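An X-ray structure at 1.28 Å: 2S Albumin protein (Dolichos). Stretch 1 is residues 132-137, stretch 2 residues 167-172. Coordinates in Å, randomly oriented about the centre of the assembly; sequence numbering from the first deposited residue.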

# COMPACT_ATOMS: atom_id res chain seq x y z
N LEU A 132 -5.81 7.21 -0.93
CA LEU A 132 -6.41 6.46 0.17
C LEU A 132 -7.73 5.80 -0.30
O LEU A 132 -8.55 6.52 -0.87
CB LEU A 132 -6.68 7.37 1.39
CG LEU A 132 -5.50 8.19 1.91
CD1 LEU A 132 -5.99 8.98 3.07
CD2 LEU A 132 -4.31 7.36 2.39
N PHE A 133 -7.90 4.52 0.01
CA PHE A 133 -9.06 3.77 -0.45
C PHE A 133 -9.76 3.17 0.75
O PHE A 133 -9.09 2.63 1.65
CB PHE A 133 -8.65 2.62 -1.38
CG PHE A 133 -8.00 3.13 -2.62
CD1 PHE A 133 -8.79 3.52 -3.69
CD2 PHE A 133 -6.60 3.28 -2.76
CE1 PHE A 133 -8.25 4.07 -4.85
CE2 PHE A 133 -6.07 3.80 -3.92
CZ PHE A 133 -6.87 4.14 -4.98
N LYS A 134 -11.10 3.26 0.77
CA LYS A 134 -11.90 2.63 1.83
C LYS A 134 -13.22 2.22 1.22
O LYS A 134 -13.98 3.10 0.71
CB LYS A 134 -12.20 3.59 3.01
CG LYS A 134 -13.04 3.00 4.12
CD LYS A 134 -12.47 1.78 4.78
CE LYS A 134 -13.21 1.43 6.04
NZ LYS A 134 -12.94 2.46 7.03
N GLY A 135 -13.56 0.92 1.24
CA GLY A 135 -14.71 0.48 0.45
C GLY A 135 -14.61 0.94 -0.97
O GLY A 135 -13.53 0.91 -1.56
N ASN A 136 -15.70 1.40 -1.55
CA ASN A 136 -15.71 1.88 -2.94
C ASN A 136 -15.41 3.36 -3.05
O ASN A 136 -15.61 3.95 -4.12
CB ASN A 136 -17.01 1.53 -3.61
CG ASN A 136 -18.20 2.41 -3.24
OD1 ASN A 136 -18.17 3.02 -2.19
ND2 ASN A 136 -19.19 2.39 -4.13
N LYS A 137 -14.82 3.91 -2.02
CA LYS A 137 -14.52 5.32 -1.92
C LYS A 137 -12.98 5.55 -1.91
O LYS A 137 -12.21 4.68 -1.52
CB LYS A 137 -15.13 5.93 -0.67
CG LYS A 137 -16.64 5.84 -0.52
CD LYS A 137 -17.41 6.70 -1.44
CE LYS A 137 -18.92 6.55 -1.29
NZ LYS A 137 -19.48 5.48 -2.17
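Stretch 2, residues 167-172: FESGID

Two segments distant in sequence can pack against each other without a direct hydrogen bond between them, through an apolar contact and closely approaching backbones. The 2S albumin from Dolichos offers a compact example, in which residues 167-172 lie on residues 132-137 and the two together bury 244 Å².

The first segment carries the end of a strand, through Lys134, and then reverses through a type II' turn. Its ends are fastened by two backbone hydrogen bonds, from Lys134 N to Lys137 O (2.9 Å) and from Lys137 N to Lys134 O (3.0 Å). Gly135 occupies the first corner with a positive phi of 52°, a value that favours glycine. In the second segment, Phe167 and Glu168 belong to a 3-10 segment that begins earlier in the chain; beyond them Gly170 N donates to Phe167 O at 3.3 Å, and the chain continues in an extended conformation through Ile171. The register runs in opposite senses: Phe133 faces Ile171, with their CA atoms 6.7 Å apart, whereas further along Asn136 meets Ser169, with CA atoms only 4.4 Å apart.

Ile171 and Phe133 cover the most surface, 59 and 52 Å² respectively, and each directs its CA-to-CB bond toward the other segment. The isoleucine, with chi1 m and chi2 t, carries its CD1 methyl over one face of the phenylalanine ring. Ile171 CD1 lies 3.7 Å from the centroid of the Phe133 ring and 14° off the normal, a CH-pi arrangement placing the methyl close to the ring axis, over its centre; Ile171 CD1 is also 3.7 Å from Phe133 CE1. Both residues are buried.

Asn136, next in covered area at 37 Å², rests on backbone rather than on side chains. Asn136 CB lies 3.6 Å from Glu168 O, and Asn136 N 3.5 Å from Ser169 O. Its amide end leads away from the contact, and Asn136 OD1 instead accepts a 2.8 Å hydrogen bond from Lys137 NZ.

Between these two regions the chains approach through glycines. Gly170 CA comes within 3.2 Å of Gly135 O in a CA-H...O contact. A CB on Gly170 would itself sit about 3.2 Å from Gly135 O, a tight fit, and the backbone angles of 142/159° would also press it against the preceding carbonyl. One water completes the join, lying 2.8 Å from Gly135 O, to which it can donate, and accepting from Ile171 N at 2.9 Å, so that Gly135 O and Ile171 N can be joined through solvent.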

# COMPACT_ATOMS: atom_id res chain seq x y z
N PHE A 167 -12.12 -3.96 -8.87
CA PHE A 167 -11.48 -2.86 -8.16
C PHE A 167 -12.47 -1.71 -7.95
O PHE A 167 -12.17 -0.81 -7.17
CB PHE A 167 -10.22 -2.43 -8.88
CG PHE A 167 -9.24 -3.55 -9.02
CD1 PHE A 167 -8.39 -3.85 -7.96
CD2 PHE A 167 -9.16 -4.33 -10.15
CE1 PHE A 167 -7.51 -4.91 -8.05
CE2 PHE A 167 -8.26 -5.39 -10.22
CZ PHE A 167 -7.53 -5.71 -9.13
N GLU A 168 -13.51 -1.63 -8.77
CA GLU A 168 -14.51 -0.56 -8.62
C GLU A 168 -15.12 -0.54 -7.20
O GLU A 168 -15.50 0.56 -6.77
CB GLU A 168 -15.56 -0.66 -9.74
CG GLU A 168 -16.53 -1.72 -9.51
CD GLU A 168 -17.47 -2.07 -10.63
OE1 GLU A 168 -17.46 -1.35 -11.68
OE2 GLU A 168 -18.11 -3.18 -10.48
N SER A 169 -15.16 -1.69 -6.52
CA SER A 169 -15.81 -1.83 -5.21
C SER A 169 -14.83 -1.78 -4.04
O SER A 169 -15.26 -1.81 -2.91
CB SER A 169 -16.55 -3.15 -5.21
OG SER A 169 -15.66 -4.28 -5.14
N GLY A 170 -13.53 -1.65 -4.34
CA GLY A 170 -12.50 -1.59 -3.28
C GLY A 170 -11.23 -2.31 -3.67
O GLY A 170 -11.21 -3.08 -4.63
N ILE A 171 -10.20 -1.91 -2.95
CA ILE A 171 -8.79 -2.36 -3.16
C ILE A 171 -8.29 -2.86 -1.81
O ILE A 171 -8.48 -2.19 -0.81
CB ILE A 171 -7.96 -1.19 -3.75
CG1 ILE A 171 -8.59 -0.70 -5.06
CG2 ILE A 171 -6.52 -1.57 -3.90
CD1 ILE A 171 -7.98 0.52 -5.67
N ASP A 172 -7.65 -4.06 -1.78
CA ASP A 172 -7.06 -4.63 -0.55
C ASP A 172 -5.63 -4.13 -0.30
O ASP A 172 -5.22 -4.09 0.85
CB ASP A 172 -7.07 -6.14 -0.59
CG ASP A 172 -8.46 -6.72 -0.43
OD1 ASP A 172 -9.35 -6.06 0.15
OD2 ASP A 172 -8.67 -7.82 -0.96
O HOH W 1 -10.94 0.01 -0.91